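Local coordinates for 5' nucleotidase family protein (Staphylococcus aureus subsp. aureus, PDB 4Q7F) that belongs to the 5'-nucleotidase family, joining a two-metal calcineurin-like phosphoesterase domain to a C-terminal domain, and holds 2'-deoxyadenosine in this model, at residues W316-I330 against A368-I381. Residues are numbered along the deposited sequence; the frame is centred on the assembly and turned at random.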
loop_
_atom_site.group_PDB
_atom_site.type_symbol
_atom_site.label_atom_id
_atom_site.label_comp_id
_atom_site.label_asym_id
_atom_site.label_seq_id
_atom_site.Cartn_x
_atom_site.Cartn_y
_atom_site.Cartn_z
ATOM N N TRP A 316 0.839 -23.687 -5.950
ATOM C CA TRP A 316 2.107 -23.068 -5.606
ATOM C C TRP A 316 2.085 -22.594 -4.164
ATOM O O TRP A 316 3.041 -22.802 -3.429
ATOM C CB TRP A 316 2.393 -21.905 -6.559
ATOM C CG TRP A 316 3.691 -21.258 -6.369
ATOM C CD1 TRP A 316 4.915 -21.749 -6.738
ATOM C CD2 TRP A 316 3.925 -19.944 -5.842
ATOM N NE1 TRP A 316 5.893 -20.829 -6.446
ATOM C CE2 TRP A 316 5.314 -19.717 -5.893
ATOM C CE3 TRP A 316 3.092 -18.945 -5.329
ATOM C CZ2 TRP A 316 5.892 -18.531 -5.439
ATOM C CZ3 TRP A 316 3.656 -17.773 -4.886
ATOM C CH2 TRP A 316 5.041 -17.564 -4.948
ATOM N N LEU A 317 0.973 -21.980 -3.755
ATOM C CA LEU A 317 0.841 -21.510 -2.391
ATOM C C LEU A 317 0.900 -22.639 -1.366
ATOM O O LEU A 317 1.326 -22.427 -0.233
ATOM C CB LEU A 317 -0.441 -20.694 -2.240
ATOM C CG LEU A 317 -0.353 -19.334 -2.937
ATOM C CD1 LEU A 317 -1.694 -18.643 -2.890
ATOM C CD2 LEU A 317 0.720 -18.455 -2.289
ATOM N N ASP A 318 0.498 -23.841 -1.765
ATOM C CA ASP A 318 0.530 -24.991 -0.867
ATOM C C ASP A 318 1.884 -25.671 -0.774
ATOM O O ASP A 318 2.055 -26.583 0.040
ATOM C CB ASP A 318 -0.534 -26.027 -1.290
ATOM C CG ASP A 318 -1.950 -25.562 -0.994
ATOM O OD1 ASP A 318 -2.119 -24.668 -0.124
ATOM O OD2 ASP A 318 -2.893 -26.094 -1.625
ATOM N N TYR A 319 2.846 -25.239 -1.598
ATOM C CA TYR A 319 4.164 -25.853 -1.616
ATOM C C TYR A 319 4.761 -25.787 -0.222
ATOM O O TYR A 319 4.816 -24.721 0.379
ATOM C CB TYR A 319 5.094 -25.167 -2.626
ATOM C CG TYR A 319 6.487 -25.750 -2.608
ATOM C CD1 TYR A 319 6.787 -26.904 -3.323
ATOM C CD2 TYR A 319 7.496 -25.166 -1.846
ATOM C CE1 TYR A 319 8.064 -27.458 -3.290
ATOM C CE2 TYR A 319 8.774 -25.705 -1.812
ATOM C CZ TYR A 319 9.052 -26.848 -2.537
ATOM O OH TYR A 319 10.317 -27.380 -2.499
ATOM N N GLU A 320 5.186 -26.938 0.283
ATOM C CA GLU A 320 5.749 -27.018 1.622
ATOM C C GLU A 320 7.212 -26.569 1.675
ATOM O O GLU A 320 8.068 -27.112 0.977
ATOM C CB GLU A 320 5.593 -28.443 2.166
ATOM C CG GLU A 320 6.202 -28.625 3.543
ATOM C CD GLU A 320 5.873 -29.962 4.176
ATOM O OE1 GLU A 320 4.760 -30.497 3.947
ATOM O OE2 GLU A 320 6.728 -30.454 4.941
ATOM N N ILE A 321 7.487 -25.574 2.515
ATOM C CA ILE A 321 8.830 -25.050 2.683
ATOM C C ILE A 321 9.597 -25.955 3.654
ATOM O O ILE A 321 10.680 -26.447 3.333
ATOM C CB ILE A 321 8.813 -23.609 3.243
ATOM C CG1 ILE A 321 7.908 -22.692 2.390
ATOM C CG2 ILE A 321 10.229 -23.064 3.326
ATOM C CD1 ILE A 321 8.421 -22.451 0.987
ATOM N N THR A 322 9.025 -26.160 4.840
ATOM C CA THR A 322 9.627 -27.023 5.849
ATOM C C THR A 322 8.583 -27.386 6.893
ATOM O O THR A 322 7.436 -26.896 6.848
ATOM C CB THR A 322 10.835 -26.344 6.567
ATOM O OG1 THR A 322 11.539 -27.308 7.355
ATOM C CG2 THR A 322 10.387 -25.204 7.478
ATOM N N THR A 323 8.986 -28.270 7.801
ATOM C CA THR A 323 8.183 -28.661 8.949
ATOM C C THR A 323 9.038 -28.343 10.173
ATOM O O THR A 323 10.124 -28.866 10.311
ATOM C CB THR A 323 7.839 -30.151 8.942
ATOM O OG1 THR A 323 7.076 -30.458 7.770
ATOM C CG2 THR A 323 7.017 -30.515 10.176
ATOM N N LEU A 324 8.547 -27.473 11.042
ATOM C CA LEU A 324 9.268 -27.063 12.237
ATOM C C LEU A 324 8.916 -27.993 13.388
ATOM O O LEU A 324 7.860 -28.610 13.374
ATOM C CB LEU A 324 8.851 -25.643 12.614
ATOM C CG LEU A 324 8.873 -24.615 11.484
ATOM C CD1 LEU A 324 8.314 -23.297 11.979
ATOM C CD2 LEU A 324 10.273 -24.429 10.929
ATOM N N PRO A 325 9.790 -28.087 14.406
ATOM C CA PRO A 325 9.470 -28.964 15.538
ATOM C C PRO A 325 8.503 -28.349 16.562
ATOM O O PRO A 325 8.149 -29.015 17.531
ATOM C CB PRO A 325 10.836 -29.236 16.171
ATOM C CG PRO A 325 11.690 -28.080 15.787
ATOM C CD PRO A 325 11.109 -27.445 14.548
ATOM N N TYR A 326 8.076 -27.102 16.349
ATOM C CA TYR A 326 7.152 -26.433 17.266
ATOM C C TYR A 326 6.325 -25.351 16.569
ATOM O O TYR A 326 6.688 -24.865 15.487
ATOM C CB TYR A 326 7.927 -25.807 18.418
ATOM C CG TYR A 326 9.060 -24.947 17.944
ATOM C CD1 TYR A 326 8.853 -23.622 17.593
ATOM C CD2 TYR A 326 10.346 -25.466 17.830
ATOM C CE1 TYR A 326 9.892 -22.833 17.143
ATOM C CE2 TYR A 326 11.392 -24.683 17.384
ATOM C CZ TYR A 326 11.156 -23.367 17.042
ATOM O OH TYR A 326 12.186 -22.579 16.599
ATOM N N ASP A 327 5.222 -24.969 17.212
ATOM C CA ASP A 327 4.323 -23.960 16.677
ATOM C C ASP A 327 4.789 -22.551 17.058
ATOM O O ASP A 327 5.279 -22.329 18.173
ATOM C CB ASP A 327 2.904 -24.173 17.211
ATOM C CG ASP A 327 1.905 -23.251 16.565
ATOM O OD1 ASP A 327 1.431 -23.579 15.464
ATOM O OD2 ASP A 327 1.573 -22.208 17.165
HETATM N N MSE A 328 4.618 -21.614 16.125
HETATM C CA MSE A 328 4.970 -20.211 16.328
HETATM C C MSE A 328 3.826 -19.349 15.845
HETATM O O MSE A 328 4.036 -18.287 15.252
HETATM C CB MSE A 328 6.211 -19.865 15.509
HETATM C CG MSE A 328 7.505 -20.340 16.157
HETATM SE SE MSE A 328 9.030 -19.464 15.270
HETATM C CE MSE A 328 8.638 -19.911 13.394
ATOM N N THR A 329 2.599 -19.790 16.092
ATOM C CA THR A 329 1.442 -19.045 15.643
ATOM C C THR A 329 1.232 -17.802 16.500
ATOM O O THR A 329 1.582 -17.774 17.666
ATOM C CB THR A 329 0.165 -19.919 15.668
ATOM O OG1 THR A 329 0.282 -20.958 14.686
ATOM C CG2 THR A 329 -1.070 -19.105 15.345
ATOM N N ILE A 330 0.680 -16.772 15.880
ATOM C CA ILE A 330 0.324 -15.549 16.560
ATOM C C ILE A 330 -1.193 -15.576 16.741
ATOM O O ILE A 330 -1.946 -15.447 15.777
ATOM C CB ILE A 330 0.767 -14.320 15.749
ATOM C CG1 ILE A 330 2.298 -14.231 15.782
ATOM C CG2 ILE A 330 0.135 -13.050 16.313
ATOM C CD1 ILE A 330 2.885 -13.133 14.929
ATOM N N ALA A 368 0.182 -11.205 9.104
ATOM C CA ALA A 368 1.154 -12.043 9.787
ATOM C C ALA A 368 0.568 -12.832 10.933
ATOM O O ALA A 368 0.491 -12.335 12.054
ATOM C CB ALA A 368 2.323 -11.192 10.298
ATOM N N SER A 369 0.197 -14.076 10.663
ATOM C CA SER A 369 -0.329 -14.965 11.697
ATOM C C SER A 369 0.750 -15.940 12.231
ATOM O O SER A 369 0.437 -16.890 12.947
ATOM C CB SER A 369 -1.529 -15.733 11.142
ATOM O OG SER A 369 -1.186 -16.365 9.924
ATOM N N GLY A 370 2.016 -15.697 11.904
ATOM C CA GLY A 370 3.092 -16.576 12.357
ATOM C C GLY A 370 3.104 -17.888 11.597
ATOM O O GLY A 370 2.426 -18.027 10.564
ATOM N N PHE A 371 3.889 -18.848 12.077
ATOM C CA PHE A 371 3.952 -20.144 11.429
ATOM C C PHE A 371 3.440 -21.273 12.334
ATOM O O PHE A 371 3.656 -21.276 13.539
ATOM C CB PHE A 371 5.370 -20.556 11.018
ATOM C CG PHE A 371 6.054 -19.648 10.024
ATOM C CD1 PHE A 371 5.362 -18.991 9.030
ATOM C CD2 PHE A 371 7.438 -19.573 10.019
ATOM C CE1 PHE A 371 6.028 -18.198 8.102
ATOM C CE2 PHE A 371 8.111 -18.798 9.094
ATOM C CZ PHE A 371 7.405 -18.103 8.134
ATOM N N LYS A 372 2.776 -22.233 11.710
ATOM C CA LYS A 372 2.363 -23.443 12.388
ATOM C C LYS A 372 3.562 -24.341 12.138
ATOM O O LYS A 372 4.542 -23.895 11.534
ATOM C CB LYS A 372 1.119 -24.039 11.745
ATOM C CG LYS A 372 -0.113 -23.151 11.795
ATOM C CD LYS A 372 -1.237 -23.699 10.924
ATOM C CE LYS A 372 -0.853 -23.650 9.448
ATOM N NZ LYS A 372 -1.923 -24.162 8.561
ATOM N N GLN A 373 3.487 -25.596 12.555
ATOM C CA GLN A 373 4.598 -26.506 12.360
ATOM C C GLN A 373 4.867 -26.742 10.878
ATOM O O GLN A 373 6.025 -26.790 10.463
ATOM C CB GLN A 373 4.376 -27.822 13.104
ATOM C CG GLN A 373 4.199 -27.615 14.594
ATOM C CD GLN A 373 4.285 -28.897 15.395
ATOM O OE1 GLN A 373 5.067 -29.800 15.079
ATOM N NE2 GLN A 373 3.517 -28.962 16.473
ATOM N N VAL A 374 3.816 -26.882 10.075
ATOM C CA VAL A 374 4.008 -27.049 8.643
ATOM C C VAL A 374 3.932 -25.646 8.053
ATOM O O VAL A 374 2.982 -24.893 8.311
ATOM C CB VAL A 374 2.975 -28.003 8.007
ATOM C CG1 VAL A 374 3.219 -28.137 6.507
ATOM C CG2 VAL A 374 3.048 -29.371 8.674
ATOM N N VAL A 375 4.968 -25.281 7.310
ATOM C CA VAL A 375 5.059 -23.972 6.695
ATOM C C VAL A 375 4.992 -24.123 5.186
ATOM O O VAL A 375 5.792 -24.857 4.593
ATOM C CB VAL A 375 6.373 -23.268 7.050
ATOM C CG1 VAL A 375 6.394 -21.865 6.461
ATOM C CG2 VAL A 375 6.570 -23.212 8.560
ATOM N N THR A 376 4.034 -23.425 4.573
ATOM C CA THR A 376 3.881 -23.441 3.115
ATOM C C THR A 376 4.206 -22.043 2.549
ATOM O O THR A 376 4.360 -21.079 3.310
ATOM C CB THR A 376 2.446 -23.811 2.706
ATOM O OG1 THR A 376 1.549 -22.809 3.190
ATOM C CG2 THR A 376 2.042 -25.182 3.284
HETATM N N MSE A 377 4.297 -21.947 1.226
HETATM C CA MSE A 377 4.574 -20.663 0.551
HETATM C C MSE A 377 3.538 -19.629 1.001
HETATM O O MSE A 377 3.877 -18.464 1.276
HETATM C CB MSE A 377 4.585 -20.912 -0.958
HETATM C CG MSE A 377 4.886 -19.665 -1.788
HETATM SE SE MSE A 377 6.536 -18.722 -1.201
HETATM C CE MSE A 377 7.711 -19.894 -2.240
ATOM N N ARG A 378 2.285 -20.080 1.110
ATOM C CA ARG A 378 1.138 -19.256 1.563
ATOM C C ARG A 378 1.460 -18.554 2.883
ATOM O O ARG A 378 1.249 -17.367 3.032
ATOM C CB ARG A 378 -0.101 -20.143 1.770
ATOM C CG ARG A 378 -1.427 -19.391 2.015
ATOM C CD ARG A 378 -2.609 -20.316 2.301
ATOM N NE ARG A 378 -2.731 -21.340 1.277
ATOM C CZ ARG A 378 -3.414 -21.211 0.149
ATOM N NH1 ARG A 378 -4.113 -20.106 -0.120
ATOM N NH2 ARG A 378 -3.397 -22.209 -0.708
ATOM N N ASP A 379 1.976 -19.320 3.830
ATOM C CA ASP A 379 2.315 -18.798 5.156
ATOM C C ASP A 379 3.444 -17.788 5.121
ATOM O O ASP A 379 3.392 -16.781 5.815
ATOM C CB ASP A 379 2.645 -19.960 6.078
ATOM C CG ASP A 379 1.543 -21.007 6.093
ATOM O OD1 ASP A 379 0.382 -20.642 6.379
ATOM O OD2 ASP A 379 1.820 -22.182 5.813
ATOM N N VAL A 380 4.470 -18.046 4.313
ATOM C CA VAL A 380 5.609 -17.143 4.214
ATOM C C VAL A 380 5.176 -15.788 3.670
ATOM O O VAL A 380 5.580 -14.738 4.178
ATOM C CB VAL A 380 6.732 -17.721 3.311
ATOM C CG1 VAL A 380 7.784 -16.660 3.018
ATOM C CG2 VAL A 380 7.367 -18.957 3.933
ATOM N N ILE A 381 4.362 -15.823 2.616
ATOM C CA ILE A 381 3.893 -14.597 1.990
ATOM C C ILE A 381 3.003 -13.788 2.942
ATOM O O ILE A 381 3.143 -12.567 3.019
ATOM C CB ILE A 381 3.159 -14.868 0.657
ATOM C CG1 ILE A 381 4.121 -15.498 -0.368
ATOM C CG2 ILE A 381 2.635 -13.552 0.120
ATOM C CD1 ILE A 381 3.497 -15.922 -1.696
HETATM O O HOH W 1 -1.217 -23.453 2.140
#
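Two short antiparallel strand pairings belong to the C-terminal domain of the nucleotidase, separated by a loop in each segment, with the register shifted by two residues between them: 320-323 runs against 374-376, and 328-329 against 370-371. A classic beta bulge interrupts the first, where Ile321 and Thr322 both face Val375; Ile321 N donates a hydrogen bond to Val375 O, 2.8 Å away, while the bond from Thr322 N is weak. Val375 N returns a nearly straight bond (168°) to Thr322 O. In the second pairing Met328 N reaches Phe371 O, and Ile330 N continues the pattern to Ser369 O.

At the other end, the first turn of the helix starting at Met377 meets the end of helix 304-317. Arg378 N binds Leu317 O at 2.9 Å, and Met377 N binds Tyr319 O. Thr376 is the N-cap, and Asp379 OD2 takes bonds from both its N and OG1. Selenomethionine Met377 carries CG anti to its backbone nitrogen (chi1 -179°), which lays that carbon over one face of Trp316, 3.7 Å from its six-membered ring centroid; SE sits obliquely to it, a Met-aromatic contact. Arg378 lies with one guanidinium face over Leu317 CB and points NH2 at Asp318 OD1, 2.8 Å away. That oxygen lies in the guanidinium plane but is met from above its own carboxylate. One water links Asp318 OD1, Thr376 OG1 and Arg378 NE. Glu314 makes a second salt bridge to Arg378 NH2, and Arg40 makes one to Asp318 OD2.

Leu324 CD1 packs 3.8 Å from Val375 CG2, and selenomethionine Met328 puts CE against Phe371 CD2. Helix 501-511 covers Leu324, Phe371, Met377 and Val380, helix 342-355 backs Met328 and Ile330, and helix 78-85 meets Trp316, Leu317 and Ile381.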